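TRAP dicarboxylate ABC transporter, substrate-binding protein (Roseobacter denitrificans, PDB 4OVQ) binds beta-D-glucuronate and, as a periplasmic solute-binding protein, probably hands it on to a TRAP-type membrane transporter. Local coordinates at residues D34-T39 with E206-S211; M188-V193 with E213-F218; G241-L246 with T252-A257; E234-N239 with E256-S261. All coordinates share one frame; numbering follows the deposited sequence.

The contacts fall into two pairs, one round the sugar and one in the part of the fold built on the five-stranded sheet. Contacts 1 and 2, centres about 11 Å apart, share helix 209-214 and both touch glucuronate; their segments alternate along the chain. Contacts 3 and 4 come later, have centres about 10 Å apart, and bring strand 234-239 and the helix 240-244 that follows it against one long helix, 248-282. Contact 4 reaches the sugar through Glu234, and its centre is about 17 Å from that of contact 1. Contacts 1, 2 and 4 bring separate parts of the chain to one ligand, while contact 3, its centre about 33 Å from that of contact 2, packs the long helix away from it.

Contact 1 (D34-T39 with E206-S211); sequences DGYPNT and ENNWPS. With BDP (beta-D-glucopyranuronic acid), chain C.
Tyr36 reaches across to the turn at 208-211 with the far end of its ring. Its CG is swung anti to the backbone nitrogen (chi1 -159°), which carries the hydroxyl to Ser211 while Tyr36 CE1 rests 3.5 Å from Pro210 CB. Proline and tyrosine side chains run at about a right angle to each other, and the proline meets the ring obliquely. His32 stacks on the same ring. Tyr36 OH and Ser211 OG lie 3.1 Å apart and may be hydrogen-bonded, but the serine proton has rival acceptors in the amide oxygens of Asn207 and Asn208, so its direction stays unsettled. A water, 2.6 Å from Tyr36 OH and in the plane of the ring, also bonds O2 of the glucuronate and takes a hydrogen from Asn208 ND2.

Asn208 is the N-cap of helix 209-214. With CG between its backbone nitrogen and carbonyl carbon (chi1 52°), Asn208 OD1 turns back to accept from Ser211 N at 2.9 Å, almost straight on to the amide C=O. Its ND2 bonds Ala143 O as well as the water, fixing the amide's flip. Asn207 spends its amide on the sugar: OD1 receives the O1 hydroxyl at 2.6 Å, and ND2 donates to O5 at 3.0 Å. Asn207 OD1 also takes Asn208 N in the carbonyl plane, on a lone pair, at 2.7 Å.

Asn207 OD1 is thus held by at least two donors, Asn208 N and the glucuronate O1, while tyrosine and water extend the polar network from the 34-39 side. Sugar recognition and helix capping therefore depend on neighbouring amides whose orientations are set by their bonds.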
loop_
_atom_site.group_PDB
_atom_site.type_symbol
_atom_site.label_atom_id
_atom_site.label_comp_id
_atom_site.label_asym_id
_atom_site.label_seq_id
_atom_site.Cartn_x
_atom_site.Cartn_y
_atom_site.Cartn_z
ATOM N N ASP A 34 6.870 5.821 -14.568
ATOM C CA ASP A 34 6.611 7.180 -14.952
ATOM C C ASP A 34 5.130 7.490 -15.023
ATOM O O ASP A 34 4.321 6.685 -15.497
ATOM C CB ASP A 34 7.228 7.511 -16.320
ATOM C CG ASP A 34 8.751 7.528 -16.306
ATOM O OD1 ASP A 34 9.364 7.569 -15.221
ATOM O OD2 ASP A 34 9.338 7.501 -17.417
ATOM N N GLY A 35 4.787 8.695 -14.582
ATOM C CA GLY A 35 3.427 9.166 -14.679
ATOM C C GLY A 35 2.470 8.627 -13.661
ATOM O O GLY A 35 1.315 9.089 -13.580
ATOM N N TYR A 36 2.924 7.623 -12.877
ATOM C CA TYR A 36 2.106 7.075 -11.822
ATOM C C TYR A 36 1.888 8.167 -10.792
ATOM O O TYR A 36 2.802 8.976 -10.557
ATOM C CB TYR A 36 2.812 5.879 -11.177
ATOM C CG TYR A 36 1.919 4.924 -10.442
ATOM C CD1 TYR A 36 1.209 3.938 -11.128
ATOM C CD2 TYR A 36 1.811 4.971 -9.051
ATOM C CE1 TYR A 36 0.396 3.054 -10.433
ATOM C CE2 TYR A 36 1.015 4.090 -8.351
ATOM C CZ TYR A 36 0.308 3.127 -9.050
ATOM O OH TYR A 36 -0.474 2.233 -8.377
ATOM N N PRO A 37 0.693 8.216 -10.230
ATOM C CA PRO A 37 0.323 9.252 -9.261
ATOM C C PRO A 37 1.401 9.441 -8.208
ATOM O O PRO A 37 1.838 10.567 -7.951
ATOM C CB PRO A 37 -0.972 8.716 -8.655
ATOM C CG PRO A 37 -1.624 8.000 -9.846
ATOM C CD PRO A 37 -0.460 7.377 -10.596
ATOM N N ASN A 38 1.862 8.343 -7.612
ATOM C CA ASN A 38 2.889 8.445 -6.579
ATOM C C ASN A 38 4.216 9.015 -7.065
ATOM O O ASN A 38 4.968 9.682 -6.333
ATOM C CB ASN A 38 3.186 7.058 -5.998
ATOM C CG ASN A 38 1.995 6.411 -5.371
ATOM O OD1 ASN A 38 0.874 6.514 -5.852
ATOM N ND2 ASN A 38 2.235 5.681 -4.292
ATOM N N THR A 39 4.556 8.691 -8.296
ATOM C CA THR A 39 5.771 9.151 -8.871
ATOM C C THR A 39 5.763 10.676 -9.044
ATOM O O THR A 39 6.656 11.381 -8.590
ATOM C CB THR A 39 5.957 8.449 -10.219
ATOM O OG1 THR A 39 5.996 7.018 -9.991
ATOM C CG2 THR A 39 7.202 8.877 -10.848
ATOM N N GLU A 206 -3.120 -9.664 -6.625
ATOM C CA GLU A 206 -4.164 -8.724 -6.245
ATOM C C GLU A 206 -3.579 -7.324 -6.098
ATOM O O GLU A 206 -2.442 -7.157 -5.631
ATOM C CB GLU A 206 -4.877 -9.191 -4.972
ATOM C CG GLU A 206 -3.995 -9.690 -3.831
ATOM C CD GLU A 206 -3.388 -8.564 -2.980
ATOM O OE1 GLU A 206 -2.133 -8.542 -2.832
ATOM O OE2 GLU A 206 -4.149 -7.718 -2.443
ATOM N N ASN A 207 -4.342 -6.317 -6.530
ATOM C CA ASN A 207 -3.856 -4.962 -6.476
ATOM C C ASN A 207 -4.909 -3.975 -6.915
ATOM O O ASN A 207 -5.994 -4.360 -7.296
ATOM C CB ASN A 207 -2.589 -4.787 -7.314
ATOM C CG ASN A 207 -1.572 -3.921 -6.610
ATOM O OD1 ASN A 207 -1.904 -2.802 -6.218
ATOM N ND2 ASN A 207 -0.362 -4.435 -6.392
ATOM N N ASN A 208 -4.582 -2.692 -6.825
ATOM C CA ASN A 208 -5.491 -1.648 -7.308
ATOM C C ASN A 208 -5.434 -1.540 -8.847
ATOM O O ASN A 208 -4.585 -2.139 -9.505
ATOM C CB ASN A 208 -5.128 -0.327 -6.645
ATOM C CG ASN A 208 -3.655 0.026 -6.794
ATOM O OD1 ASN A 208 -3.079 -0.051 -7.868
ATOM N ND2 ASN A 208 -3.023 0.427 -5.675
ATOM N N TRP A 209 -6.353 -0.768 -9.436
ATOM C CA TRP A 209 -6.368 -0.633 -10.894
ATOM C C TRP A 209 -5.082 -0.088 -11.486
ATOM O O TRP A 209 -4.579 -0.615 -12.473
ATOM C CB TRP A 209 -7.522 0.243 -11.395
ATOM C CG TRP A 209 -8.868 -0.356 -11.274
ATOM C CD1 TRP A 209 -9.811 -0.036 -10.355
ATOM C CD2 TRP A 209 -9.449 -1.361 -12.119
ATOM N NE1 TRP A 209 -10.950 -0.776 -10.561
ATOM C CE2 TRP A 209 -10.756 -1.595 -11.643
ATOM C CE3 TRP A 209 -8.991 -2.091 -13.221
ATOM C CZ2 TRP A 209 -11.620 -2.530 -12.242
ATOM C CZ3 TRP A 209 -9.849 -3.024 -13.810
ATOM C CH2 TRP A 209 -11.151 -3.224 -13.314
ATOM N N PRO A 210 -4.527 0.995 -10.914
ATOM C CA PRO A 210 -3.320 1.556 -11.527
ATOM C C PRO A 210 -2.080 0.635 -11.542
ATOM O O PRO A 210 -1.276 0.675 -12.472
ATOM C CB PRO A 210 -3.084 2.835 -10.714
ATOM C CG PRO A 210 -4.444 3.199 -10.196
ATOM C CD PRO A 210 -5.065 1.871 -9.866
ATOM N N SER A 211 -1.924 -0.183 -10.508
ATOM C CA SER A 211 -0.811 -1.139 -10.465
ATOM C C SER A 211 -1.049 -2.281 -11.444
ATOM O O SER A 211 -0.139 -2.715 -12.122
ATOM C CB SER A 211 -0.646 -1.728 -9.067
ATOM O OG SER A 211 -0.024 -0.829 -8.166
HETATM C C1 BDP C . 0.982 -1.369 -4.818
HETATM C C2 BDP C . 1.731 -0.470 -3.869
HETATM C C3 BDP C . 3.155 -0.796 -3.999
HETATM C C4 BDP C . 3.390 -2.232 -3.666
HETATM C C5 BDP C . 2.562 -3.122 -4.563
HETATM C C6 BDP C . 2.717 -4.616 -4.239
HETATM O O2 BDP C . 1.500 0.895 -4.355
HETATM O O3 BDP C . 3.821 -0.013 -2.940
HETATM O O4 BDP C . 4.837 -2.555 -3.817
HETATM O O5 BDP C . 1.184 -2.785 -4.488
HETATM O O6A BDP C . 3.845 -5.047 -3.857
HETATM O O1 BDP C . -0.402 -1.176 -4.776
HETATM O O6B BDP C . 1.718 -5.315 -4.537
HETATM O O HOH W 1 -0.468 2.147 -5.733
#

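Contact 2 (M188-V193 with E213-F218); sequences MAFAEV and ESTGHF. With BDP (beta-D-glucopyranuronic acid), chain C.
Phe190 has glucuronate over one face, with C5 3.6 Å above the plane and centred on the ring; Thr215 CG2 comes in obliquely from the other side of the ring plane, 3.4 Å from Phe190 CZ. The ring gets there because CG stands anti to the backbone nitrogen (chi1 -167°), sending it from the loop after strand 184-187 into the pocket.

His217 is sandwiched in its own way. Val193 CG1 sits over one face in a CH-pi contact, 3.8 Å from the ring centroid, and the valine and histidine side chains cross at about a right angle. Against the opposite face lies Thr215 OG1, which accepts from His217 N in an ST turn and also bonds Ser211 O. At the histidine's edge, in plane, a water joins His217 NE2 (2.8 Å) to Phe190 O (2.7 Å), while ND1 is bonded to Tyr149 OH, so both ring nitrogens are engaged and the ring's rotation is fixed. The phenylalanine and histidine planes stand at 81° to one another, with centroids 5.9 Å apart.

Putting a serine at Phe190 would probably strip the sugar of its apolar floor and open a gap beside the Thr215 methyl.

An aromatic face beneath the C-H side of a sugar is common in carbohydrate-binding sites; here it underlies the C5-C6 end of the glucuronate in the pocket of a TRAP solute-binding protein.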
loop_
_atom_site.group_PDB
_atom_site.type_symbol
_atom_site.label_atom_id
_atom_site.label_comp_id
_atom_site.label_asym_id
_atom_site.label_seq_id
_atom_site.Cartn_x
_atom_site.Cartn_y
_atom_site.Cartn_z
HETATM N N MSE A 188 6.028 -12.516 -2.607
HETATM C CA MSE A 188 7.008 -12.277 -3.642
HETATM C C MSE A 188 7.136 -10.787 -3.872
HETATM O O MSE A 188 6.161 -10.036 -3.790
HETATM C CB MSE A 188 6.499 -12.961 -4.926
HETATM C CG MSE A 188 7.369 -12.840 -6.091
HETATM SE SE MSE A 188 6.548 -13.611 -7.708
HETATM C CE MSE A 188 6.022 -15.211 -7.098
ATOM N N ALA A 189 8.347 -10.360 -4.207
ATOM C CA ALA A 189 8.620 -8.989 -4.569
ATOM C C ALA A 189 7.753 -8.554 -5.750
ATOM O O ALA A 189 7.604 -9.288 -6.705
ATOM C CB ALA A 189 10.090 -8.853 -4.912
ATOM N N PHE A 190 7.246 -7.336 -5.690
ATOM C CA PHE A 190 6.382 -6.776 -6.706
ATOM C C PHE A 190 7.004 -6.869 -8.087
ATOM O O PHE A 190 6.310 -7.148 -9.053
ATOM C CB PHE A 190 6.113 -5.318 -6.329
ATOM C CG PHE A 190 4.996 -4.651 -7.078
ATOM C CD1 PHE A 190 3.790 -5.281 -7.307
ATOM C CD2 PHE A 190 5.169 -3.341 -7.534
ATOM C CE1 PHE A 190 2.746 -4.573 -7.963
ATOM C CE2 PHE A 190 4.136 -2.671 -8.194
ATOM C CZ PHE A 190 2.963 -3.300 -8.405
ATOM N N ALA A 191 8.313 -6.613 -8.168
ATOM C CA ALA A 191 9.019 -6.556 -9.442
ATOM C C ALA A 191 8.954 -7.894 -10.186
ATOM O O ALA A 191 9.008 -7.901 -11.427
ATOM C CB ALA A 191 10.485 -6.164 -9.217
ATOM N N GLU A 192 8.821 -8.979 -9.434
ATOM C CA GLU A 192 8.940 -10.342 -9.986
ATOM C C GLU A 192 7.584 -10.930 -10.390
ATOM O O GLU A 192 7.495 -11.988 -10.998
ATOM C CB GLU A 192 9.649 -11.233 -8.988
ATOM C CG GLU A 192 11.109 -10.896 -8.935
ATOM C CD GLU A 192 11.900 -11.860 -8.131
ATOM O OE1 GLU A 192 11.314 -12.416 -7.184
ATOM O OE2 GLU A 192 13.113 -12.053 -8.428
ATOM N N VAL A 193 6.521 -10.199 -10.102
ATOM C CA VAL A 193 5.167 -10.709 -10.345
ATOM C C VAL A 193 4.818 -10.917 -11.855
ATOM O O VAL A 193 4.213 -11.930 -12.209
ATOM C CB VAL A 193 4.121 -9.838 -9.647
ATOM C CG1 VAL A 193 2.710 -10.405 -9.924
ATOM C CG2 VAL A 193 4.430 -9.758 -8.134
ATOM N N GLU A 213 -2.618 -2.160 -14.126
ATOM C CA GLU A 213 -2.365 -1.630 -15.443
ATOM C C GLU A 213 -0.875 -1.335 -15.679
ATOM O O GLU A 213 -0.294 -1.849 -16.626
ATOM C CB GLU A 213 -3.268 -0.406 -15.654
ATOM C CG GLU A 213 -3.170 0.228 -17.003
ATOM C CD GLU A 213 -2.236 1.407 -16.984
ATOM O OE1 GLU A 213 -2.476 2.368 -16.211
ATOM O OE2 GLU A 213 -1.234 1.346 -17.700
ATOM N N SER A 214 -0.225 -0.567 -14.795
ATOM C CA SER A 214 1.147 -0.062 -15.033
ATOM C C SER A 214 2.266 -1.106 -15.121
ATOM O O SER A 214 3.272 -0.889 -15.788
ATOM C CB SER A 214 1.527 1.028 -14.015
ATOM O OG SER A 214 1.735 0.492 -12.718
ATOM N N THR A 215 2.097 -2.232 -14.428
ATOM C CA THR A 215 3.107 -3.284 -14.359
ATOM C C THR A 215 2.997 -4.252 -15.532
ATOM O O THR A 215 3.867 -5.111 -15.714
ATOM C CB THR A 215 2.885 -4.149 -13.110
ATOM O OG1 THR A 215 1.536 -4.656 -13.160
ATOM C CG2 THR A 215 3.166 -3.347 -11.812
ATOM N N GLY A 216 1.888 -4.133 -16.247
ATOM C CA GLY A 216 1.589 -5.039 -17.346
ATOM C C GLY A 216 0.872 -6.306 -16.908
ATOM O O GLY A 216 0.580 -7.178 -17.733
ATOM N N HIS A 217 0.548 -6.414 -15.621
ATOM C CA HIS A 217 -0.044 -7.653 -15.148
ATOM C C HIS A 217 -1.327 -7.977 -15.916
ATOM O O HIS A 217 -1.641 -9.143 -16.163
ATOM C CB HIS A 217 -0.366 -7.603 -13.644
ATOM C CG HIS A 217 0.837 -7.525 -12.761
ATOM N ND1 HIS A 217 0.748 -7.267 -11.413
ATOM C CD2 HIS A 217 2.157 -7.647 -13.035
ATOM C CE1 HIS A 217 1.963 -7.219 -10.897
ATOM N NE2 HIS A 217 2.839 -7.441 -11.861
ATOM N N PHE A 218 -2.061 -6.955 -16.335
ATOM C CA PHE A 218 -3.328 -7.196 -17.007
ATOM C C PHE A 218 -3.126 -7.977 -18.312
ATOM O O PHE A 218 -4.037 -8.669 -18.736
ATOM C CB PHE A 218 -4.067 -5.877 -17.241
ATOM C CG PHE A 218 -3.517 -5.054 -18.360
ATOM C CD1 PHE A 218 -2.440 -4.216 -18.175
ATOM C CD2 PHE A 218 -4.100 -5.111 -19.613
ATOM C CE1 PHE A 218 -1.953 -3.440 -19.226
ATOM C CE2 PHE A 218 -3.626 -4.361 -20.644
ATOM C CZ PHE A 218 -2.563 -3.531 -20.478
HETATM C C1 BDP C . 0.982 -1.369 -4.818
HETATM C C2 BDP C . 1.731 -0.470 -3.869
HETATM C C3 BDP C . 3.155 -0.796 -3.999
HETATM C C4 BDP C . 3.390 -2.232 -3.666
HETATM C C5 BDP C . 2.562 -3.122 -4.563
HETATM C C6 BDP C . 2.717 -4.616 -4.239
HETATM O O2 BDP C . 1.500 0.895 -4.355
HETATM O O3 BDP C . 3.821 -0.013 -2.940
HETATM O O4 BDP C . 4.837 -2.555 -3.817
HETATM O O5 BDP C . 1.184 -2.785 -4.488
HETATM O O6A BDP C . 3.845 -5.047 -3.857
HETATM O O1 BDP C . -0.402 -1.176 -4.776
HETATM O O6B BDP C . 1.718 -5.315 -4.537
HETATM O O HOH W 2 5.626 -7.195 -11.683
#

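Contact 3 (G241-L246 with T252-A257); sequences GTFNAL and TAVLEA
Phe243 meets helix 248-282 by the edge of its ring: Val254 CG1 and Leu255 CD1 both lie near the ring plane, and neither face is used by residues 252-257. The closer of the two is Leu255 CD1, 4.1 Å from Phe243 CZ, with the leucine chain crossing the phenylalanine at about a right angle; Val254 CG1 stands 4.4 Å from Phe243 CE1. Leu138, on strand 135-141, touches Phe243, Val254 and Leu255 alike.

The two helices are joined by a short connection and pack beside the edge strand of the five-stranded sheet. Helix 248-282 is the long helix characteristic of TRAP solute-binding proteins, and this contact packs it, near its start, against helix 240-244.

Val254 divides its two methyls between two partners. CG1, anti to the backbone nitrogen (chi1 172°), faces the phenylalanine, whereas Val254 CG2 meets Leu246 CD1 at 3.8 Å. Leu246 is tied back by a bond from its backbone N to Phe243 O, and its side chain crosses the valine at about a right angle. Lys251 touches both Phe243 and Leu246 from the start of the long helix, and Leu49 of helix 37-52 adds to the apolar surroundings of Val254.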
loop_
_atom_site.group_PDB
_atom_site.type_symbol
_atom_site.label_atom_id
_atom_site.label_comp_id
_atom_site.label_asym_id
_atom_site.label_seq_id
_atom_site.Cartn_x
_atom_site.Cartn_y
_atom_site.Cartn_z
ATOM N N GLY A 241 15.683 10.019 12.716
ATOM C CA GLY A 241 16.862 10.765 13.134
ATOM C C GLY A 241 17.098 11.974 12.250
ATOM O O GLY A 241 17.380 13.069 12.727
ATOM N N THR A 242 16.995 11.754 10.944
ATOM C CA THR A 242 17.061 12.815 9.944
ATOM C C THR A 242 16.053 13.918 10.263
ATOM O O THR A 242 16.409 15.104 10.261
ATOM C CB THR A 242 16.766 12.267 8.507
ATOM O OG1 THR A 242 17.731 11.264 8.155
ATOM C CG2 THR A 242 16.810 13.369 7.453
ATOM N N PHE A 243 14.806 13.534 10.524
ATOM C CA PHE A 243 13.737 14.496 10.801
ATOM C C PHE A 243 13.975 15.251 12.098
ATOM O O PHE A 243 13.847 16.490 12.154
ATOM C CB PHE A 243 12.364 13.802 10.840
ATOM C CG PHE A 243 11.205 14.753 11.062
ATOM C CD1 PHE A 243 10.723 15.527 10.028
ATOM C CD2 PHE A 243 10.610 14.861 12.303
ATOM C CE1 PHE A 243 9.665 16.401 10.224
ATOM C CE2 PHE A 243 9.542 15.728 12.500
ATOM C CZ PHE A 243 9.081 16.499 11.452
ATOM N N ASN A 244 14.381 14.526 13.138
ATOM C CA ASN A 244 14.529 15.138 14.444
ATOM C C ASN A 244 15.689 16.119 14.503
ATOM O O ASN A 244 15.724 16.980 15.372
ATOM C CB ASN A 244 14.686 14.077 15.527
ATOM C CG ASN A 244 13.386 13.428 15.893
ATOM O OD1 ASN A 244 12.313 13.902 15.511
ATOM N ND2 ASN A 244 13.460 12.340 16.664
ATOM N N ALA A 245 16.631 15.990 13.573
ATOM C CA ALA A 245 17.784 16.874 13.530
ATOM C C ALA A 245 17.445 18.226 12.909
ATOM O O ALA A 245 18.246 19.168 12.956
ATOM C CB ALA A 245 18.899 16.228 12.771
ATOM N N LEU A 246 16.261 18.339 12.321
ATOM C CA LEU A 246 15.871 19.610 11.732
ATOM C C LEU A 246 15.487 20.613 12.804
ATOM O O LEU A 246 14.994 20.253 13.876
ATOM C CB LEU A 246 14.662 19.415 10.820
ATOM C CG LEU A 246 14.855 18.395 9.713
ATOM C CD1 LEU A 246 13.514 18.083 9.036
ATOM C CD2 LEU A 246 15.809 18.896 8.675
ATOM N N THR A 252 8.574 22.081 9.982
ATOM C CA THR A 252 7.302 22.612 9.493
ATOM C C THR A 252 7.293 22.637 7.973
ATOM O O THR A 252 6.306 22.253 7.352
ATOM C CB THR A 252 6.999 24.004 10.077
ATOM O OG1 THR A 252 6.790 23.892 11.499
ATOM C CG2 THR A 252 5.784 24.618 9.450
ATOM N N ALA A 253 8.404 23.067 7.380
ATOM C CA ALA A 253 8.546 23.049 5.919
ATOM C C ALA A 253 8.436 21.656 5.304
ATOM O O ALA A 253 7.757 21.481 4.288
ATOM C CB ALA A 253 9.862 23.690 5.508
ATOM N N VAL A 254 9.108 20.664 5.908
ATOM C CA VAL A 254 9.085 19.282 5.421
ATOM C C VAL A 254 7.666 18.717 5.506
ATOM O O VAL A 254 7.181 18.136 4.569
ATOM C CB VAL A 254 10.074 18.399 6.224
ATOM C CG1 VAL A 254 9.919 16.930 5.864
ATOM C CG2 VAL A 254 11.457 18.854 5.925
ATOM N N LEU A 255 6.993 18.946 6.631
ATOM C CA LEU A 255 5.607 18.480 6.808
ATOM C C LEU A 255 4.637 19.119 5.816
ATOM O O LEU A 255 3.785 18.439 5.241
ATOM C CB LEU A 255 5.135 18.759 8.244
ATOM C CG LEU A 255 5.702 17.788 9.298
ATOM C CD1 LEU A 255 5.496 18.335 10.693
ATOM C CD2 LEU A 255 5.030 16.415 9.167
ATOM N N GLU A 256 4.777 20.433 5.617
ATOM C CA GLU A 256 3.935 21.165 4.677
ATOM C C GLU A 256 4.161 20.647 3.227
ATOM O O GLU A 256 3.222 20.373 2.470
ATOM C CB GLU A 256 4.217 22.660 4.781
ATOM C CG GLU A 256 3.303 23.504 3.975
ATOM C CD GLU A 256 3.595 25.003 4.155
ATOM O OE1 GLU A 256 3.664 25.494 5.314
ATOM O OE2 GLU A 256 3.777 25.719 3.155
ATOM N N ALA A 257 5.426 20.431 2.852
ATOM C CA ALA A 257 5.722 19.859 1.545
ATOM C C ALA A 257 5.064 18.500 1.388
ATOM O O ALA A 257 4.473 18.209 0.380
ATOM C CB ALA A 257 7.229 19.734 1.333
#

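Contact 4 (E234-N239 with E256-S261); sequences ECICIN and EAAQES. With BDP (beta-D-glucopyranuronic acid), chain C.
Ile236 has more surface buried here than any other residue, and it does all its touching with one methyl. Ile236 CD1 is 4.1 Å from Ala258 CB, and it lies 3.7 Å from both Ala258 O and Ser261 OG. CG1 is placed anti to the carbonyl carbon and the chain beyond it is fully extended (chi2 180°), which pushes CD1 out from strand 234-239 to helix 248-282.

At Ala258, whose CA is 6.8 Å from the CA of Ile236, the helix offers a methyl and a backbone carbonyl. Ser261, one helical turn further on, shows the isoleucine its CB and OG; its hydroxyl is already engaged with Ala41 O and Tyr141 OH, so the contact asks nothing polar of it. Met42 and Phe45 of helix 37-52 also pack on Ile236.

Two residues earlier on the strand, Glu234 turns to the ligand. Glu234 OE2 accepts the O2 hydroxyl of glucuronate at 2.5 Å and also bonds Asn88 ND2, while OE1 is held by Asn86 ND2. An alanine in place of Glu234 would probably leave O2 of the sugar without its acceptor and take one partner from each of the Asn86 and Asn88 amides.

Chemically, the strand divides its labour: an apolar anchor fastens it to the long helix, and a short, likely strong carboxylate bond, steadied by asparagines, reads the sugar's O2.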
loop_
_atom_site.group_PDB
_atom_site.type_symbol
_atom_site.label_atom_id
_atom_site.label_comp_id
_atom_site.label_asym_id
_atom_site.label_seq_id
_atom_site.Cartn_x
_atom_site.Cartn_y
_atom_site.Cartn_z
ATOM N N GLU A 234 -0.776 4.466 1.919
ATOM C CA GLU A 234 0.658 4.595 1.860
ATOM C C GLU A 234 1.044 5.850 2.578
ATOM O O GLU A 234 0.197 6.654 2.968
ATOM C CB GLU A 234 1.152 4.618 0.405
ATOM C CG GLU A 234 0.490 3.564 -0.486
ATOM C CD GLU A 234 1.341 3.149 -1.650
ATOM O OE1 GLU A 234 2.217 3.938 -2.056
ATOM O OE2 GLU A 234 1.084 2.028 -2.140
ATOM N N CYS A 235 2.335 6.029 2.767
ATOM C CA CYS A 235 2.815 7.247 3.351
ATOM C C CYS A 235 4.038 7.785 2.601
ATOM O O CYS A 235 4.684 7.056 1.841
ATOM C CB CYS A 235 3.147 7.022 4.825
ATOM S SG CYS A 235 4.594 5.940 5.066
ATOM N N ILE A 236 4.337 9.043 2.841
ATOM C CA ILE A 236 5.653 9.600 2.671
ATOM C C ILE A 236 6.321 9.414 4.029
ATOM O O ILE A 236 5.775 9.929 5.024
ATOM C CB ILE A 236 5.598 11.113 2.296
ATOM C CG1 ILE A 236 4.744 11.361 1.042
ATOM C CG2 ILE A 236 7.016 11.682 2.128
ATOM C CD1 ILE A 236 4.654 12.810 0.641
ATOM N N CYS A 237 7.464 8.705 4.063
ATOM C CA CYS A 237 8.189 8.150 5.249
ATOM C C CYS A 237 9.527 8.919 5.308
ATOM O O CYS A 237 10.146 9.152 4.267
ATOM C CB CYS A 237 8.485 6.559 5.157
ATOM S SG CYS A 237 8.907 5.832 6.652
ATOM N N ILE A 238 9.962 9.327 6.495
ATOM C CA ILE A 238 11.340 9.821 6.676
ATOM C C ILE A 238 11.979 9.102 7.864
ATOM O O ILE A 238 11.344 8.839 8.892
ATOM C CB ILE A 238 11.414 11.389 6.880
ATOM C CG1 ILE A 238 12.868 11.907 6.842
ATOM C CG2 ILE A 238 10.691 11.818 8.145
ATOM C CD1 ILE A 238 12.999 13.424 6.714
ATOM N N ASN A 239 13.277 8.838 7.724
ATOM C CA ASN A 239 14.084 8.361 8.827
ATOM C C ASN A 239 13.965 9.341 9.989
ATOM O O ASN A 239 14.172 10.544 9.809
ATOM C CB ASN A 239 15.520 8.247 8.352
ATOM C CG ASN A 239 16.456 7.976 9.465
ATOM O OD1 ASN A 239 17.016 8.909 10.066
ATOM N ND2 ASN A 239 16.599 6.703 9.801
ATOM N N GLU A 256 4.777 20.433 5.617
ATOM C CA GLU A 256 3.935 21.165 4.677
ATOM C C GLU A 256 4.161 20.647 3.227
ATOM O O GLU A 256 3.222 20.373 2.470
ATOM C CB GLU A 256 4.217 22.660 4.781
ATOM C CG GLU A 256 3.303 23.504 3.975
ATOM C CD GLU A 256 3.595 25.003 4.155
ATOM O OE1 GLU A 256 3.664 25.494 5.314
ATOM O OE2 GLU A 256 3.777 25.719 3.155
ATOM N N ALA A 257 5.426 20.431 2.852
ATOM C CA ALA A 257 5.722 19.859 1.545
ATOM C C ALA A 257 5.064 18.500 1.388
ATOM O O ALA A 257 4.473 18.209 0.380
ATOM C CB ALA A 257 7.229 19.734 1.333
ATOM N N ALA A 258 5.202 17.658 2.405
ATOM C CA ALA A 258 4.632 16.323 2.367
ATOM C C ALA A 258 3.131 16.352 2.286
ATOM O O ALA A 258 2.529 15.656 1.494
ATOM C CB ALA A 258 5.030 15.552 3.615
ATOM N N GLN A 259 2.517 17.170 3.126
ATOM C CA GLN A 259 1.062 17.269 3.128
ATOM C C GLN A 259 0.502 17.764 1.781
ATOM O O GLN A 259 -0.481 17.238 1.281
ATOM C CB GLN A 259 0.590 18.145 4.290
ATOM C CG GLN A 259 0.842 17.539 5.671
ATOM C CD GLN A 259 0.632 18.518 6.813
ATOM O OE1 GLN A 259 0.350 19.697 6.601
ATOM N NE2 GLN A 259 0.759 18.028 8.028
ATOM N N GLU A 260 1.144 18.769 1.200
ATOM C CA GLU A 260 0.722 19.315 -0.072
ATOM C C GLU A 260 0.954 18.315 -1.225
ATOM O O GLU A 260 0.117 18.163 -2.109
ATOM C CB GLU A 260 1.396 20.663 -0.289
ATOM C CG GLU A 260 0.862 21.716 0.677
ATOM C CD GLU A 260 1.545 23.071 0.554
ATOM O OE1 GLU A 260 2.493 23.187 -0.231
ATOM O OE2 GLU A 260 1.106 24.022 1.243
ATOM N N SER A 261 2.088 17.603 -1.204
ATOM C CA SER A 261 2.310 16.534 -2.141
ATOM C C SER A 261 1.199 15.506 -2.057
ATOM O O SER A 261 0.698 15.025 -3.056
ATOM C CB SER A 261 3.636 15.865 -1.821
ATOM O OG SER A 261 3.808 14.603 -2.449
HETATM C C1 BDP C . 0.982 -1.369 -4.818
HETATM C C2 BDP C . 1.731 -0.470 -3.869
HETATM C C3 BDP C . 3.155 -0.796 -3.999
HETATM C C4 BDP C . 3.390 -2.232 -3.666
HETATM C C5 BDP C . 2.562 -3.122 -4.563
HETATM C C6 BDP C . 2.717 -4.616 -4.239
HETATM O O2 BDP C . 1.500 0.895 -4.355
HETATM O O3 BDP C . 3.821 -0.013 -2.940
HETATM O O4 BDP C . 4.837 -2.555 -3.817
HETATM O O5 BDP C . 1.184 -2.785 -4.488
HETATM O O6A BDP C . 3.845 -5.047 -3.857
HETATM O O1 BDP C . -0.402 -1.176 -4.776
HETATM O O6B BDP C . 1.718 -5.315 -4.537
#